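Local coordinates for protein prephenate dehydratase (PDB 3MWB) that probably converts prephenate to 3-phenylpyruvate, with release of carbon dioxide and water, in phenylalanine biosynthesis, and binds L-phenylalanine, at residues S62-V67 against S135-S140; I90-V95 against W115-L120; L216-D221 against H268-A273; A224-N229 against A261-G266. One frame throughout, in Å; residues are numbered along the deposited sequence. Where two conformers were deposited one is given.

The four contacts fall into two groups on opposite sides of the chain's centre. Interactions 1 and 2 lie in the prephenate dehydratase part of the chain, with centres 13 Å apart. Interaction 2 is nested along the chain within the loop that interaction 1 closes, and the two meet where Val63 packs on Ile90, Phe92 and Gln117. Interactions 3 and 4 follow in the ACT region, with centres 10 Å apart; both use helix 258-270, and interaction 4 is nested inside interaction 3. With 35 to 42 Å between the centres of the two groups, the lobes of the dehydratase part and the phenylalanine-binding ACT region are packed by separate sets of side chains.

Interaction 1: S62-V67 against S135-S140; sequences SVEGGV and SSTAAS
The amino-terminal end of helix 137-143 receives the carboxylate of Glu64, which comes from the loop after strand 54-60 and grips Thr137 with both oxygens. Glu64 OE1 accepts from Thr137 N at 2.9 Å; the bond is nearly straight at 168° and uses the syn lone pair of OE1. Glu64 OE2 accepts from the hydroxyl of the same residue, with Thr137 OG1 2.5 Å from Glu64 OE2, so short that the exact length is doubtful. The Glu64 chain bends at its second torsion (chi2 -69°), so its end comes nearer to the helix than the direction of its CB would suggest.

Strand 54-60 and helix 137-143 belong to different lobes of the periplasmic-binding-protein-like fold, each built on its own mixed sheet, and this contact spans from one to the other. OE2 also accepts from Phe18 N, which ties the carboxylate to the start of helix 18-23. Were Glu64 an alanine, Thr137 N would probably lose its acceptor at the helix start, and the Thr137 hydroxyl would be set free to turn.

Beside this polar grip lies a small apolar contact, in which Val63 CG1 meets Thr137 CG2 at 3.6 Å, the two side chains crossing at about a right angle. Ser136 CB stands 3.4 Å from Glu64 OE1. Its own hydroxyl is turned inward to the helix: Ser136 OG, as the N-cap, accepts from Ala139 N at 3.2 Å. On the other segment an ST turn, in which Glu64 N donates to Ser62 OG at 3.2 Å, shapes the backbone that carries the glutamate.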
loop_
_atom_site.group_PDB
_atom_site.type_symbol
_atom_site.label_atom_id
_atom_site.label_comp_id
_atom_site.label_asym_id
_atom_site.label_seq_id
_atom_site.Cartn_x
_atom_site.Cartn_y
_atom_site.Cartn_z
ATOM N N SER A 62 -3.760 -2.840 34.102
ATOM C CA SER A 62 -4.595 -2.798 35.293
ATOM C C SER A 62 -4.091 -3.794 36.335
ATOM O O SER A 62 -3.929 -4.994 36.057
ATOM C CB SER A 62 -6.042 -3.125 34.944
ATOM O OG SER A 62 -6.822 -3.223 36.122
ATOM N N VAL A 63 -3.863 -3.283 37.542
ATOM C CA VAL A 63 -3.388 -4.090 38.654
ATOM C C VAL A 63 -4.506 -5.010 39.145
ATOM O O VAL A 63 -4.249 -5.981 39.851
ATOM C CB VAL A 63 -2.885 -3.171 39.789
ATOM C CG1 VAL A 63 -2.804 -3.911 41.098
ATOM C CG2 VAL A 63 -1.550 -2.608 39.417
ATOM N N GLU A 64 -5.733 -4.691 38.735
ATOM C CA GLU A 64 -6.939 -5.326 39.246
ATOM C C GLU A 64 -7.606 -6.211 38.195
ATOM O O GLU A 64 -8.642 -6.820 38.458
ATOM C CB GLU A 64 -7.939 -4.242 39.682
ATOM C CG GLU A 64 -7.392 -3.186 40.664
ATOM C CD GLU A 64 -7.082 -3.712 42.082
ATOM O OE1 GLU A 64 -7.256 -4.920 42.379
ATOM O OE2 GLU A 64 -6.645 -2.886 42.922
ATOM N N GLY A 65 -7.023 -6.275 37.004
ATOM C CA GLY A 65 -7.697 -6.902 35.868
ATOM C C GLY A 65 -8.722 -5.956 35.252
ATOM O O GLY A 65 -8.671 -4.738 35.446
ATOM N N GLY A 66 -9.643 -6.512 34.476
ATOM C CA GLY A 66 -10.650 -5.696 33.803
ATOM C C GLY A 66 -10.361 -5.209 32.384
ATOM O O GLY A 66 -11.282 -4.775 31.705
ATOM N N VAL A 67 -9.112 -5.277 31.922
ATOM C CA VAL A 67 -8.749 -4.694 30.604
ATOM C C VAL A 67 -9.444 -5.331 29.379
ATOM O O VAL A 67 -10.066 -4.627 28.589
ATOM C CB VAL A 67 -7.205 -4.585 30.416
ATOM C CG1 VAL A 67 -6.815 -4.472 28.942
ATOM C CG2 VAL A 67 -6.664 -3.401 31.217
ATOM N N SER A 135 -8.936 -11.961 44.802
ATOM C CA SER A 135 -9.803 -11.483 43.716
ATOM C C SER A 135 -9.463 -10.055 43.261
ATOM O O SER A 135 -9.612 -9.721 42.085
ATOM C CB SER A 135 -11.289 -11.582 44.118
ATOM O OG SER A 135 -11.549 -10.701 45.204
ATOM N N SER A 136 -9.019 -9.226 44.204
ATOM C CA SER A 136 -8.532 -7.865 43.938
ATOM C C SER A 136 -7.595 -7.433 45.068
ATOM O O SER A 136 -7.554 -8.092 46.115
ATOM C CB SER A 136 -9.694 -6.866 43.786
ATOM O OG SER A 136 -10.424 -6.693 44.992
ATOM N N THR A 137 -6.835 -6.356 44.864
ATOM C CA THR A 137 -5.973 -5.842 45.922
ATOM C C THR A 137 -6.805 -5.417 47.138
ATOM O O THR A 137 -6.442 -5.717 48.278
ATOM C CB THR A 137 -5.014 -4.676 45.465
ATOM O OG1 THR A 137 -5.766 -3.488 45.159
ATOM C CG2 THR A 137 -4.170 -5.101 44.248
ATOM N N ALA A 138 -7.914 -4.727 46.872
ATOM C CA ALA A 138 -8.812 -4.242 47.925
ATOM C C ALA A 138 -9.387 -5.383 48.772
ATOM O O ALA A 138 -9.337 -5.309 49.993
ATOM C CB ALA A 138 -9.935 -3.387 47.336
ATOM N N ALA A 139 -9.921 -6.426 48.130
ATOM C CA ALA A 139 -10.454 -7.589 48.855
ATOM C C ALA A 139 -9.379 -8.265 49.705
ATOM O O ALA A 139 -9.638 -8.675 50.839
ATOM C CB ALA A 139 -11.100 -8.595 47.905
ATOM N N SER A 140 -8.172 -8.366 49.153
ATOM C CA SER A 140 -7.048 -8.926 49.879
ATOM C C SER A 140 -6.783 -8.117 51.137
ATOM O O SER A 140 -6.614 -8.693 52.217
ATOM C CB SER A 140 -5.799 -8.973 49.000
ATOM O OG SER A 140 -5.916 -10.009 48.047
#

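Interaction 2: I90-V95 against W115-L120; sequences ITFVLV and WAQCRL
Phe92 sets its ring against two side chains of the Trp115-Cys118 turn, with Gln117 at the edge and Cys118 SG approaching obliquely from one side. The first torsion, chi1 -69°, sets CG beside the backbone N and opposite the carbonyl carbon, which directs the ring at this turn. Cys118 SG lies 4.0 Å from the centroid of the Phe92 ring and 31° off its normal, an oblique sulfur-aromatic contact; its nearest ring atoms include Phe92 CD2, at 3.6 Å from Cys118 SG. On the opposite side of the ring, Ile90 CG2 lies above the plane but offset toward the rim.

The Gln117 chain is extended beyond CG and brings its amide to the far end of the ring. There Gln117 OE1 sits in the ring plane, 3.8 Å from Phe92 CE2, and Gln117 NE2 is 3.9 Å from Phe92 CZ; amide and ring planes stand 85° apart. A hydrogen bond from Gln117 NE2 to His113 O restrains the turn of the amide.

Segment 90-95 is part of the crossing from strand 81-89 of one lobe to strand 93-96 of the other, as in the hinge of periplasmic binding proteins. Replacing Phe92 by a serine would probably open a gap between Cys118 SG and Ile90 and leave the sulfur without its aromatic partner. The turn opposite is type I, closed by Cys118 N to Trp115 O at 3.0 Å, and Cys118 then occupies the N-cap position, right before helix 119-125.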
loop_
_atom_site.group_PDB
_atom_site.type_symbol
_atom_site.label_atom_id
_atom_site.label_comp_id
_atom_site.label_asym_id
_atom_site.label_seq_id
_atom_site.Cartn_x
_atom_site.Cartn_y
_atom_site.Cartn_z
ATOM N N ILE A 90 1.475 3.699 39.473
ATOM C CA ILE A 90 1.155 2.596 40.360
ATOM C C ILE A 90 2.194 2.568 41.482
ATOM O O ILE A 90 3.396 2.527 41.219
ATOM C CB ILE A 90 1.153 1.239 39.608
ATOM C CG1 ILE A 90 0.089 1.226 38.496
ATOM C CG2 ILE A 90 0.927 0.076 40.582
ATOM C CD1 ILE A 90 0.305 0.138 37.433
ATOM N N THR A 91 1.710 2.598 42.722
ATOM C CA THR A 91 2.540 2.499 43.905
ATOM C C THR A 91 1.960 1.384 44.778
ATOM O O THR A 91 0.759 1.373 45.046
ATOM C CB THR A 91 2.518 3.842 44.665
ATOM O OG1 THR A 91 3.105 4.850 43.834
ATOM C CG2 THR A 91 3.303 3.763 45.967
ATOM N N PHE A 92 2.792 0.447 45.209
ATOM C CA PHE A 92 2.289 -0.655 46.016
ATOM C C PHE A 92 2.720 -0.504 47.476
ATOM O O PHE A 92 3.861 -0.155 47.755
ATOM C CB PHE A 92 2.795 -1.993 45.496
ATOM C CG PHE A 92 2.231 -2.397 44.171
ATOM C CD1 PHE A 92 0.913 -2.854 44.064
ATOM C CD2 PHE A 92 3.027 -2.371 43.028
ATOM C CE1 PHE A 92 0.389 -3.246 42.821
ATOM C CE2 PHE A 92 2.507 -2.784 41.779
ATOM C CZ PHE A 92 1.197 -3.219 41.685
ATOM N N VAL A 93 1.807 -0.782 48.400
ATOM C CA VAL A 93 2.145 -0.867 49.807
ATOM C C VAL A 93 1.892 -2.287 50.316
ATOM O O VAL A 93 0.992 -2.994 49.826
ATOM C CB VAL A 93 1.387 0.165 50.685
ATOM C CG1 VAL A 93 1.751 1.594 50.281
ATOM C CG2 VAL A 93 -0.108 -0.044 50.626
ATOM N N LEU A 94 2.702 -2.687 51.297
ATOM C CA LEU A 94 2.511 -3.934 52.016
ATOM C C LEU A 94 1.806 -3.618 53.323
ATOM O O LEU A 94 2.254 -2.761 54.099
ATOM C CB LEU A 94 3.855 -4.646 52.284
ATOM C CG LEU A 94 3.737 -5.983 53.052
ATOM C CD1 LEU A 94 3.218 -7.107 52.156
ATOM C CD2 LEU A 94 5.068 -6.368 53.684
ATOM N N VAL A 95 0.713 -4.326 53.570
ATOM C CA VAL A 95 -0.231 -3.936 54.597
ATOM C C VAL A 95 -0.515 -5.120 55.535
ATOM O O VAL A 95 -0.476 -6.279 55.115
ATOM C CB VAL A 95 -1.508 -3.315 53.916
ATOM C CG1 VAL A 95 -2.681 -4.286 53.841
ATOM C CG2 VAL A 95 -1.900 -2.021 54.560
ATOM N N TRP A 115 1.085 -9.066 42.528
ATOM C CA TRP A 115 2.113 -10.005 42.955
ATOM C C TRP A 115 3.284 -10.030 41.988
ATOM O O TRP A 115 4.431 -9.863 42.404
ATOM C CB TRP A 115 1.545 -11.420 43.123
ATOM C CG TRP A 115 2.585 -12.400 43.590
ATOM C CD1 TRP A 115 3.185 -13.375 42.847
ATOM C CD2 TRP A 115 3.177 -12.467 44.895
ATOM N NE1 TRP A 115 4.101 -14.058 43.611
ATOM C CE2 TRP A 115 4.120 -13.520 44.872
ATOM C CE3 TRP A 115 2.999 -11.745 46.084
ATOM C CZ2 TRP A 115 4.883 -13.871 45.994
ATOM C CZ3 TRP A 115 3.748 -12.090 47.190
ATOM C CH2 TRP A 115 4.675 -13.152 47.142
ATOM N N ALA A 116 2.982 -10.203 40.701
ATOM C CA ALA A 116 3.991 -10.359 39.651
ATOM C C ALA A 116 4.916 -9.145 39.514
ATOM O O ALA A 116 6.013 -9.250 38.970
ATOM C CB ALA A 116 3.305 -10.655 38.310
ATOM N N GLN A 117 4.458 -7.992 39.998
ATOM C CA GLN A 117 5.239 -6.757 39.921
ATOM C C GLN A 117 5.964 -6.404 41.206
ATOM O O GLN A 117 6.612 -5.373 41.252
ATOM C CB GLN A 117 4.334 -5.574 39.623
ATOM C CG GLN A 117 3.697 -5.560 38.278
ATOM C CD GLN A 117 2.914 -4.298 38.110
ATOM O OE1 GLN A 117 3.483 -3.204 38.082
ATOM N NE2 GLN A 117 1.600 -4.429 38.027
ATOM N N CYS A 118 5.799 -7.205 42.254
ATOM C CA CYS A 118 6.444 -6.936 43.537
ATOM C C CYS A 118 7.470 -7.997 43.908
ATOM O O CYS A 118 7.930 -8.049 45.047
ATOM C CB CYS A 118 5.399 -6.798 44.648
ATOM S SG CYS A 118 4.397 -5.317 44.468
ATOM N N ARG A 119 7.840 -8.811 42.927
ATOM C CA ARG A 119 8.792 -9.901 43.114
ATOM C C ARG A 119 10.111 -9.516 43.761
ATOM O O ARG A 119 10.580 -10.224 44.651
ATOM C CB ARG A 119 9.052 -10.623 41.781
ATOM C CG ARG A 119 7.815 -11.353 41.237
ATOM C CD ARG A 119 7.152 -12.200 42.338
ATOM N NE ARG A 119 8.119 -13.113 42.931
ATOM C CZ ARG A 119 8.508 -14.265 42.384
ATOM N NH1 ARG A 119 7.979 -14.678 41.232
ATOM N NH2 ARG A 119 9.417 -15.016 42.998
ATOM N N LEU A 120 10.706 -8.410 43.318
ATOM C CA LEU A 120 12.069 -8.050 43.735
ATOM C C LEU A 120 12.149 -7.829 45.239
ATOM O O LEU A 120 12.957 -8.455 45.930
ATOM C CB LEU A 120 12.573 -6.807 42.997
ATOM C CG LEU A 120 12.918 -6.956 41.517
ATOM C CD1 LEU A 120 13.086 -5.577 40.866
ATOM C CD2 LEU A 120 14.158 -7.827 41.320
#

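Interaction 3: L216-D221 against H268-A273; sequences LMEILD and HRISPA. With PHE (phenylalanine), chain D.
Ile270, in the last turn of helix 258-270, packs against Glu218 and Ile219 of helix 215-224, and the fit is closer at one end of its side chain than at the other. Ile270 CD1 is the close end: it rests 3.6 Å from Glu218 O, the carbonyl oxygen of the facing helix, and 3.9 Å from Glu218 CG. The methyl therefore presses against backbone as well as side chain. Glu218 swings its CG opposite the backbone N (chi1 -167°) and then runs extended, so that it slides past Ile270 in the reverse direction, with only its methylene part tight on the isoleucine.

The looser contacts are two. Glu218 OE2 comes no nearer than 4.2 Å to Ile270 CG1, on the partly exposed side, where Glu218 also packs on His293 of the third subunit. Toward the interior, Ile270 CG2 meets Ile219 CG1 at 4.2 Å, a purely apolar approach; Ile219 in turn lies on Val206 and Phe247 of the sheet beneath.

At the other end of segment 216-221, Leu216 N donates to the carboxylate oxygen OXT of a bound phenylalanine at 3.1 Å, nearly straight at 170°, while Leu216 CD2 lies 3.8 Å from the ligand's CE1. Asp211 binds the same ligand, as do Asn229 and Leu230 of the second subunit, which places it at a subunit interface. Two helices side by side on a four-stranded antiparallel sheet, in beta-alpha-beta-beta-alpha-beta order, are the hallmark of the ACT domain, which commonly binds amino acids at such interfaces.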
loop_
_atom_site.group_PDB
_atom_site.type_symbol
_atom_site.label_atom_id
_atom_site.label_comp_id
_atom_site.label_asym_id
_atom_site.label_seq_id
_atom_site.Cartn_x
_atom_site.Cartn_y
_atom_site.Cartn_z
ATOM N N LEU A 216 -6.548 -5.428 7.049
ATOM C CA LEU A 216 -6.252 -4.475 8.092
ATOM C C LEU A 216 -5.474 -3.302 7.500
ATOM O O LEU A 216 -5.748 -2.144 7.829
ATOM C CB LEU A 216 -5.460 -5.132 9.224
ATOM C CG LEU A 216 -4.949 -4.163 10.303
ATOM C CD1 LEU A 216 -6.085 -3.357 10.933
ATOM C CD2 LEU A 216 -4.188 -4.918 11.384
HETATM N N MSE A 217 -4.495 -3.605 6.645
HETATM C CA MSE A 217 -3.737 -2.548 5.976
HETATM C C MSE A 217 -4.659 -1.544 5.297
HETATM O O MSE A 217 -4.438 -0.341 5.413
HETATM C CB MSE A 217 -2.791 -3.130 4.952
HETATM C CG MSE A 217 -1.521 -3.672 5.581
HETATM SE SE MSE A 217 -0.091 -3.386 4.343
HETATM C CE MSE A 217 -0.540 -1.576 3.804
ATOM N N GLU A 218 -5.690 -2.041 4.612
ATOM C CA GLU A 218 -6.685 -1.168 4.004
ATOM C C GLU A 218 -7.334 -0.263 5.055
ATOM O O GLU A 218 -7.547 0.909 4.801
ATOM C CB GLU A 218 -7.752 -1.978 3.246
ATOM C CG GLU A 218 -8.650 -1.132 2.331
ATOM C CD GLU A 218 -9.818 -1.926 1.719
ATOM O OE1 GLU A 218 -10.095 -3.057 2.192
ATOM O OE2 GLU A 218 -10.460 -1.415 0.769
ATOM N N ILE A 219 -7.629 -0.798 6.235
ATOM C CA ILE A 219 -8.235 0.005 7.310
ATOM C C ILE A 219 -7.220 1.006 7.889
ATOM O O ILE A 219 -7.521 2.195 8.090
ATOM C CB ILE A 219 -8.839 -0.913 8.410
ATOM C CG1 ILE A 219 -10.108 -1.598 7.888
ATOM C CG2 ILE A 219 -9.145 -0.118 9.684
ATOM C CD1 ILE A 219 -10.510 -2.886 8.679
ATOM N N LEU A 220 -5.999 0.543 8.116
ATOM C CA LEU A 220 -4.953 1.406 8.669
ATOM C C LEU A 220 -4.529 2.537 7.718
ATOM O O LEU A 220 -4.220 3.652 8.169
ATOM C CB LEU A 220 -3.761 0.579 9.129
ATOM C CG LEU A 220 -4.093 -0.332 10.332
ATOM C CD1 LEU A 220 -2.860 -0.691 11.110
ATOM C CD2 LEU A 220 -5.116 0.318 11.279
ATOM N N ASP A 221 -4.579 2.261 6.417
ATOM C CA ASP A 221 -4.239 3.246 5.403
ATOM C C ASP A 221 -5.135 4.480 5.468
ATOM O O ASP A 221 -4.686 5.561 5.112
ATOM C CB ASP A 221 -4.280 2.654 3.986
ATOM C CG ASP A 221 -3.464 3.473 2.995
ATOM O OD1 ASP A 221 -2.277 3.716 3.269
ATOM O OD2 ASP A 221 -4.005 3.876 1.935
ATOM N N HIS A 268 -15.715 4.349 7.461
ATOM C CA HIS A 268 -17.129 4.027 7.318
ATOM C C HIS A 268 -17.398 3.386 5.942
ATOM O O HIS A 268 -18.155 2.407 5.849
ATOM C CB HIS A 268 -17.985 5.278 7.535
ATOM C CG HIS A 268 -19.456 5.021 7.501
ATOM N ND1 HIS A 268 -20.231 4.970 8.644
ATOM C CD2 HIS A 268 -20.308 4.849 6.464
ATOM C CE1 HIS A 268 -21.487 4.746 8.314
ATOM N NE2 HIS A 268 -21.564 4.671 6.997
ATOM N N ARG A 269 -16.772 3.918 4.886
ATOM C CA ARG A 269 -16.952 3.346 3.550
ATOM C C ARG A 269 -16.551 1.863 3.512
ATOM O O ARG A 269 -17.293 1.042 2.975
ATOM C CB ARG A 269 -16.248 4.192 2.469
ATOM C CG ARG A 269 -16.921 5.561 2.249
ATOM C CD ARG A 269 -16.355 6.370 1.076
ATOM N NE ARG A 269 -14.897 6.557 1.091
ATOM C CZ ARG A 269 -14.269 7.609 1.608
ATOM N NH1 ARG A 269 -14.957 8.584 2.204
ATOM N NH2 ARG A 269 -12.946 7.690 1.529
ATOM N N ILE A 270 -15.414 1.521 4.107
ATOM C CA ILE A 270 -14.926 0.117 4.151
ATOM C C ILE A 270 -15.794 -0.751 5.067
ATOM O O ILE A 270 -16.081 -1.933 4.768
ATOM C CB ILE A 270 -13.480 0.032 4.692
ATOM C CG1 ILE A 270 -12.485 0.697 3.740
ATOM C CG2 ILE A 270 -13.049 -1.440 4.950
ATOM C CD1 ILE A 270 -11.139 1.007 4.436
ATOM N N SER A 271 -16.201 -0.141 6.178
ATOM C CA SER A 271 -16.891 -0.834 7.247
ATOM C C SER A 271 -17.972 0.090 7.853
ATOM O O SER A 271 -17.710 0.799 8.836
ATOM C CB SER A 271 -15.869 -1.259 8.312
ATOM O OG SER A 271 -16.456 -2.098 9.294
ATOM N N PRO A 272 -19.185 0.080 7.275
ATOM C CA PRO A 272 -20.275 0.965 7.733
ATOM C C PRO A 272 -20.718 0.772 9.194
ATOM O O PRO A 272 -21.352 1.672 9.770
ATOM C CB PRO A 272 -21.437 0.624 6.779
ATOM C CG PRO A 272 -20.800 0.030 5.584
ATOM C CD PRO A 272 -19.549 -0.661 6.050
ATOM N N ALA A 273 -20.412 -0.380 9.794
ATOM C CA ALA A 273 -20.718 -0.571 11.206
ATOM C C ALA A 273 -19.625 -0.069 12.158
ATOM O O ALA A 273 -19.652 -0.397 13.339
ATOM C CB ALA A 273 -21.085 -2.047 11.510
HETATM N N PHE D . -6.469 -11.281 8.234
HETATM C CA PHE D . -6.507 -9.835 7.893
HETATM C C PHE D . -5.136 -9.261 7.535
HETATM O O PHE D . -4.135 -9.968 7.499
HETATM C CB PHE D . -7.195 -9.020 9.005
HETATM C CG PHE D . -6.572 -9.157 10.384
HETATM C CD1 PHE D . -5.392 -8.479 10.713
HETATM C CD2 PHE D . -7.202 -9.917 11.369
HETATM C CE1 PHE D . -4.836 -8.570 11.993
HETATM C CE2 PHE D . -6.650 -10.009 12.677
HETATM C CZ PHE D . -5.464 -9.351 12.971
HETATM O OXT PHE D . -4.986 -8.061 7.264
#

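Interaction 4: A224-N229 against A261-G266; sequences ASRGVN and ADALAG. With PHE (phenylalanine), chain C.
Arg226 reaches Asp262 of helix 258-270. Its CB points toward the helix, and from CG to NE the chain is extended (chi2 170°), which carries the guanidinium over the helix backbone. Arg226 CD is the first atom to touch, 3.4 Å from Ala263 N and 4.0 Å from Ala263 CB. Next, Arg226 NE donates to Asp262 OD2 at 2.5 Å and 165°, unusually short and of doubtful exact length, but the main bond of the salt bridge. OD2 lies near the guanidinium plane but is met on its anti side, with the donor tilted out of the carboxylate plane; the two planes stand 62° apart. One face of the guanidinium lies over Asp262 O, 3.8 Å from Arg226 CZ. Arg226 NH2 adds a weak bond to Asp262 OD2 at 3.3 Å. NH1 rests near Ala263 CA and donates to Gln222 OE1 of helix 215-224.

A Schellman motif with Gly227 as C-prime residue ends that helix. The chain then runs to strand 230-237 through Asn229, whose OD1 accepts from the amino N of a bound phenylalanine at 2.7 Å. Arg226 ties the end of helix 215-224 to its neighbour, helix 258-270, just before the ACT sheet resumes.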
loop_
_atom_site.group_PDB
_atom_site.type_symbol
_atom_site.label_atom_id
_atom_site.label_comp_id
_atom_site.label_asym_id
_atom_site.label_seq_id
_atom_site.Cartn_x
_atom_site.Cartn_y
_atom_site.Cartn_z
ATOM N N ALA A 224 -3.030 6.360 7.891
ATOM C CA ALA A 224 -1.663 6.615 7.440
ATOM C C ALA A 224 -1.595 7.538 6.219
ATOM O O ALA A 224 -0.758 8.439 6.182
ATOM C CB ALA A 224 -0.905 5.294 7.188
ATOM N N SER A 225 -2.479 7.327 5.236
ATOM C CA SER A 225 -2.502 8.158 4.015
ATOM C C SER A 225 -2.918 9.623 4.259
ATOM O O SER A 225 -2.744 10.453 3.373
ATOM C CB SER A 225 -3.408 7.529 2.941
ATOM O OG SER A 225 -4.769 7.706 3.265
ATOM N N ARG A 226 -3.472 9.918 5.449
ATOM C CA ARG A 226 -3.889 11.261 5.820
ATOM C C ARG A 226 -3.050 11.839 6.975
ATOM O O ARG A 226 -3.450 12.788 7.646
ATOM C CB ARG A 226 -5.382 11.257 6.155
ATOM C CG ARG A 226 -6.286 10.989 4.913
ATOM C CD ARG A 226 -7.700 10.757 5.353
ATOM N NE ARG A 226 -8.594 10.496 4.236
ATOM C CZ ARG A 226 -8.925 9.295 3.767
ATOM N NH1 ARG A 226 -8.428 8.196 4.316
ATOM N NH2 ARG A 226 -9.782 9.198 2.745
ATOM N N GLY A 227 -1.897 11.231 7.216
ATOM C CA GLY A 227 -0.949 11.715 8.218
ATOM C C GLY A 227 -1.389 11.534 9.661
ATOM O O GLY A 227 -0.922 12.267 10.535
ATOM N N VAL A 228 -2.285 10.575 9.915
ATOM C CA VAL A 228 -2.789 10.352 11.257
ATOM C C VAL A 228 -2.035 9.225 11.944
ATOM O O VAL A 228 -2.150 8.053 11.547
ATOM C CB VAL A 228 -4.303 10.043 11.299
ATOM C CG1 VAL A 228 -4.707 9.809 12.732
ATOM C CG2 VAL A 228 -5.122 11.199 10.706
ATOM N N ASN A 229 -1.283 9.609 12.976
ATOM C CA ASN A 229 -0.512 8.707 13.806
ATOM C C ASN A 229 -1.388 7.892 14.743
ATOM O O ASN A 229 -2.344 8.422 15.361
ATOM C CB ASN A 229 0.479 9.526 14.636
ATOM C CG ASN A 229 1.630 8.720 15.134
ATOM O OD1 ASN A 229 2.309 8.037 14.368
ATOM N ND2 ASN A 229 1.877 8.800 16.424
ATOM N N ALA A 261 -11.601 13.652 10.314
ATOM C CA ALA A 261 -12.927 13.515 9.738
ATOM C C ALA A 261 -12.834 12.769 8.422
ATOM O O ALA A 261 -13.663 11.897 8.146
ATOM C CB ALA A 261 -13.615 14.891 9.534
ATOM N N ASP A 262 -11.852 13.129 7.606
ATOM C CA ASP A 262 -11.670 12.458 6.328
ATOM C C ASP A 262 -11.368 10.967 6.506
ATOM O O ASP A 262 -11.986 10.132 5.846
ATOM C CB ASP A 262 -10.595 13.145 5.488
ATOM C CG ASP A 262 -10.829 12.973 4.003
ATOM O OD1 ASP A 262 -11.908 13.410 3.525
ATOM O OD2 ASP A 262 -9.933 12.414 3.315
ATOM N N ALA A 263 -10.450 10.640 7.416
ATOM C CA ALA A 263 -10.138 9.245 7.763
ATOM C C ALA A 263 -11.359 8.491 8.269
ATOM O O ALA A 263 -11.584 7.370 7.853
ATOM C CB ALA A 263 -9.000 9.168 8.794
ATOM N N LEU A 264 -12.138 9.117 9.161
ATOM C CA LEU A 264 -13.364 8.517 9.664
ATOM C C LEU A 264 -14.316 8.158 8.511
ATOM O O LEU A 264 -14.935 7.092 8.531
ATOM C CB LEU A 264 -14.069 9.427 10.701
ATOM C CG LEU A 264 -13.317 9.626 12.041
ATOM C CD1 LEU A 264 -13.927 10.791 12.858
ATOM C CD2 LEU A 264 -13.248 8.318 12.886
ATOM N N ALA A 265 -14.443 9.044 7.532
ATOM C CA ALA A 265 -15.295 8.751 6.364
ATOM C C ALA A 265 -14.773 7.548 5.587
ATOM O O ALA A 265 -15.559 6.694 5.157
ATOM C CB ALA A 265 -15.432 9.961 5.461
ATOM N N GLY A 266 -13.461 7.469 5.436
ATOM C CA GLY A 266 -12.813 6.331 4.728
ATOM C C GLY A 266 -13.091 5.011 5.418
ATOM O O GLY A 266 -13.305 3.981 4.765
HETATM N N PHE C . 2.255 5.465 15.325
HETATM C CA PHE C . 2.684 4.462 14.276
HETATM C C PHE C . 1.650 4.371 13.167
HETATM O O PHE C . 1.748 3.487 12.273
HETATM C CB PHE C . 2.965 3.056 14.883
HETATM C CG PHE C . 1.854 2.516 15.773
HETATM C CD1 PHE C . 0.661 2.010 15.217
HETATM C CD2 PHE C . 2.014 2.500 17.174
HETATM C CE1 PHE C . -0.363 1.519 16.028
HETATM C CE2 PHE C . 0.997 1.999 18.007
HETATM C CZ PHE C . -0.202 1.502 17.424
HETATM O OXT PHE C . 0.668 5.150 13.186
#